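Conserved hypothetical protein (Streptococcus pneumoniae, PDB 4QDY) is of unknown function but belongs to the YbbR-like family and carries two YbbR domains built mainly of beta strands. Local coordinates at residues I18-N23 with S30-E35. Numbering follows the deposited sequence.
Sequences IDIRYN and SGFASE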
ATOM      1  N   ILE A  18      -2.687  -8.142   3.467  1.00 52.82           N
ATOM      2  CA  ILE A  18      -3.907  -8.516   2.742  1.00 52.39           C
ATOM      3  C   ILE A  18      -3.535  -9.216   1.430  1.00 56.34           C
ATOM      4  O   ILE A  18      -2.724  -8.690   0.664  1.00 55.97           O
ATOM      5  CB  ILE A  18      -4.809  -7.272   2.472  1.00 54.92           C
ATOM      6  CG1 ILE A  18      -4.944  -6.359   3.716  1.00 54.62           C
ATOM      7  CG2 ILE A  18      -6.178  -7.697   1.913  1.00 55.92           C
ATOM      8  CD1 ILE A  18      -5.497  -4.961   3.429  1.00 60.66           C
ATOM      9  N   ASP A  19      -4.147 -10.385   1.162  1.00 53.07           N
ATOM     10  CA  ASP A  19      -3.903 -11.117  -0.075  1.00 53.47           C
ATOM     11  C   ASP A  19      -5.004 -10.725  -1.063  1.00 56.10           C
ATOM     12  O   ASP A  19      -6.096 -11.293  -1.058  1.00 56.08           O
ATOM     13  CB  ASP A  19      -3.828 -12.638   0.181  1.00 56.52           C
ATOM     14  CG  ASP A  19      -3.219 -13.451  -0.952  1.00 71.54           C
ATOM     15  OD1 ASP A  19      -3.642 -13.266  -2.118  1.00 72.72           O
ATOM     16  OD2 ASP A  19      -2.365 -14.318  -0.666  1.00 79.93           O
ATOM     17  N   ILE A  20      -4.719  -9.705  -1.877  1.00 51.49           N
ATOM     18  CA  ILE A  20      -5.656  -9.146  -2.846  1.00 51.04           C
ATOM     19  C   ILE A  20      -5.546  -9.892  -4.176  1.00 55.37           C
ATOM     20  O   ILE A  20      -4.478  -9.911  -4.788  1.00 55.25           O
ATOM     21  CB  ILE A  20      -5.401  -7.625  -3.033  1.00 53.19           C
ATOM     22  CG1 ILE A  20      -5.544  -6.877  -1.687  1.00 52.31           C
ATOM     23  CG2 ILE A  20      -6.340  -7.046  -4.098  1.00 54.40           C
ATOM     24  CD1 ILE A  20      -5.165  -5.442  -1.686  1.00 56.96           C
ATOM     25  N   ARG A  21      -6.670 -10.475  -4.629  1.00 52.31           N
ATOM     26  CA  ARG A  21      -6.769 -11.180  -5.903  1.00 53.28           C
ATOM     27  C   ARG A  21      -7.313 -10.215  -6.962  1.00 56.62           C
ATOM     28  O   ARG A  21      -8.394  -9.642  -6.781  1.00 55.98           O
ATOM     29  CB  ARG A  21      -7.643 -12.448  -5.784  1.00 54.81           C
ATOM     30  CG  ARG A  21      -7.803 -13.205  -7.103  1.00 67.81           C
ATOM     31  CD  ARG A  21      -8.628 -14.470  -6.964  1.00 81.82           C
ATOM     32  NE  ARG A  21      -8.880 -15.090  -8.268  1.00 96.64           N
ATOM     33  CZ  ARG A  21      -8.083 -15.981  -8.853  1.00114.56           C
ATOM     34  NH1 ARG A  21      -6.964 -16.376  -8.255  1.00103.46           N
ATOM     35  NH2 ARG A  21      -8.397 -16.480 -10.041  1.00102.55           N
ATOM     36  N   TYR A  22      -6.540 -10.031  -8.054  1.00 52.67           N
ATOM     37  CA  TYR A  22      -6.855  -9.158  -9.189  1.00 52.32           C
ATOM     38  C   TYR A  22      -5.871  -9.403 -10.336  1.00 57.20           C
ATOM     39  O   TYR A  22      -4.751  -9.866 -10.097  1.00 56.72           O
ATOM     40  CB  TYR A  22      -6.830  -7.666  -8.768  1.00 51.80           C
ATOM     41  CG  TYR A  22      -5.448  -7.080  -8.568  1.00 51.94           C
ATOM     42  CD1 TYR A  22      -4.691  -7.394  -7.441  1.00 53.06           C
ATOM     43  CD2 TYR A  22      -4.928  -6.150  -9.464  1.00 52.43           C
ATOM     44  CE1 TYR A  22      -3.418  -6.859  -7.255  1.00 53.00           C
ATOM     45  CE2 TYR A  22      -3.669  -5.586  -9.271  1.00 52.59           C
ATOM     46  CZ  TYR A  22      -2.915  -5.944  -8.166  1.00 58.61           C
ATOM     47  OH  TYR A  22      -1.675  -5.382  -7.976  1.00 57.63           O
ATOM     48  N   ASN A  23      -6.272  -9.060 -11.574  1.00 54.53           N
ATOM     49  CA  ASN A  23      -5.407  -9.200 -12.741  1.00 55.18           C
ATOM     50  C   ASN A  23      -4.433  -8.019 -12.754  1.00 58.71           C
ATOM     51  O   ASN A  23      -4.773  -6.928 -13.221  1.00 58.08           O
ATOM     52  CB  ASN A  23      -6.234  -9.299 -14.033  1.00 56.28           C
ATOM     53  CG  ASN A  23      -5.452  -9.611 -15.291  1.00 77.86           C
ATOM     54  OD1 ASN A  23      -4.214  -9.607 -15.335  1.00 68.65           O
ATOM     55  ND2 ASN A  23      -6.175  -9.894 -16.359  1.00 73.83           N
ATOM     56  N   SER A  30      -4.397   1.055  -6.087  1.00 46.46           N
ATOM     57  CA  SER A  30      -3.833   1.944  -5.059  1.00 46.16           C
ATOM     58  C   SER A  30      -4.936   2.535  -4.159  1.00 50.85           C
ATOM     59  O   SER A  30      -6.124   2.350  -4.433  1.00 50.63           O
ATOM     60  CB  SER A  30      -3.041   3.078  -5.711  1.00 49.86           C
ATOM     61  OG  SER A  30      -3.872   3.907  -6.510  1.00 58.59           O
ATOM     62  N   GLY A  31      -4.523   3.251  -3.109  1.00 47.88           N
ATOM     63  CA  GLY A  31      -5.425   3.952  -2.199  1.00 48.08           C
ATOM     64  C   GLY A  31      -5.909   3.217  -0.964  1.00 52.96           C
ATOM     65  O   GLY A  31      -6.943   3.589  -0.401  1.00 53.06           O
ATOM     66  N   PHE A  32      -5.153   2.204  -0.510  1.00 49.66           N
ATOM     67  CA  PHE A  32      -5.473   1.387   0.665  1.00 49.56           C
ATOM     68  C   PHE A  32      -4.219   1.094   1.490  1.00 54.44           C
ATOM     69  O   PHE A  32      -3.108   1.139   0.955  1.00 53.97           O
ATOM     70  CB  PHE A  32      -6.139   0.062   0.233  1.00 51.65           C
ATOM     71  CG  PHE A  32      -5.346  -0.716  -0.794  1.00 53.58           C
ATOM     72  CD1 PHE A  32      -4.352  -1.605  -0.404  1.00 56.68           C
ATOM     73  CD2 PHE A  32      -5.582  -0.543  -2.153  1.00 56.03           C
ATOM     74  CE1 PHE A  32      -3.586  -2.278  -1.353  1.00 57.92           C
ATOM     75  CE2 PHE A  32      -4.822  -1.228  -3.101  1.00 59.16           C
ATOM     76  CZ  PHE A  32      -3.833  -2.094  -2.694  1.00 57.21           C
ATOM     77  N   ALA A  33      -4.399   0.760   2.781  1.00 51.85           N
ATOM     78  CA  ALA A  33      -3.294   0.392   3.665  1.00 51.75           C
ATOM     79  C   ALA A  33      -2.926  -1.067   3.428  1.00 56.16           C
ATOM     80  O   ALA A  33      -3.793  -1.943   3.524  1.00 55.94           O
ATOM     81  CB  ALA A  33      -3.667   0.637   5.120  1.00 52.44           C
ATOM     82  N   SER A  34      -1.649  -1.314   3.070  1.00 52.97           N
ATOM     83  CA  SER A  34      -1.069  -2.628   2.748  1.00 52.99           C
ATOM     84  C   SER A  34      -1.343  -3.689   3.819  1.00 56.20           C
ATOM     85  O   SER A  34      -1.561  -4.851   3.474  1.00 56.45           O
ATOM     86  CB  SER A  34       0.442  -2.504   2.577  1.00 57.05           C
ATOM     87  OG  SER A  34       1.076  -2.065   3.768  1.00 67.20           O
ATOM     88  N   GLU A  35      -1.298  -3.295   5.110  1.00 51.60           N
ATOM     89  CA  GLU A  35      -1.491  -4.212   6.228  1.00 51.19           C
ATOM     90  C   GLU A  35      -2.637  -3.772   7.139  1.00 53.81           C
ATOM     91  O   GLU A  35      -2.963  -2.586   7.219  1.00 52.91           O
ATOM     92  CB  GLU A  35      -0.200  -4.341   7.053  1.00 52.74           C
ATOM     93  CG  GLU A  35       0.918  -5.064   6.317  1.00 62.86           C
ATOM     94  CD  GLU A  35       2.224  -5.250   7.066  1.00 81.41           C
ATOM     95  OE1 GLU A  35       2.547  -4.415   7.942  1.00 75.13           O
ATOM     96  OE2 GLU A  35       2.960  -6.203   6.724  1.00 75.96           O
TER
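I18 and S34 join the two backbones through a single weak hydrogen bond: I18 N reaches S34 O over 3.5 Å, at an N-H...O angle of 160°. Here, in the first YbbR-like region of the chain, the antiparallel pair formed by strands 9-21 and 35-42 splays open. Residues 18-21 finish the first strand, while 31-34 connect strand 27-30 to strand 35-42. The backbones come nearest at I18 and E35, whose CA atoms are 6.0 Å apart. Beyond this point the segments diverge, and side chains take over from backbone pairing.

From the strand, I18 and I20 make the contacts. The ethyl branch of I18 lies beside its own backbone N (chi1 -45°), which brings CG1 to 3.7 Å from S34 O. Its terminal methyl CD1 goes on to A33 O at 3.5 Å. The branch therefore rests on two successive carbonyl oxygens of the loop. I20 points toward the loop, and F32 comes to meet it from the opposite direction. The F32 side chain, with CG between the backbone N and the carbonyl carbon (chi1 53°), is turned so that its ring meets the I20 methyl obliquely.

Strand 87-113 adds to this apolar cluster: I95 touches both isoleucines, and V97 packs on F32. On its other edge, strand 9-21 is hydrogen-bonded to strand 60-64, through D19 to V61 and A63. I20 N donates to E35 OE2 of the second subunit, and F32 packs on S34 of that subunit, so the splayed end of the strand pair contributes to the dimer interface. Within the chain, the I20 methyl CD1 is nearly equidistant from two neighbouring ring atoms, 3.6 Å from F32 CE1 and 3.7 Å from F32 CZ.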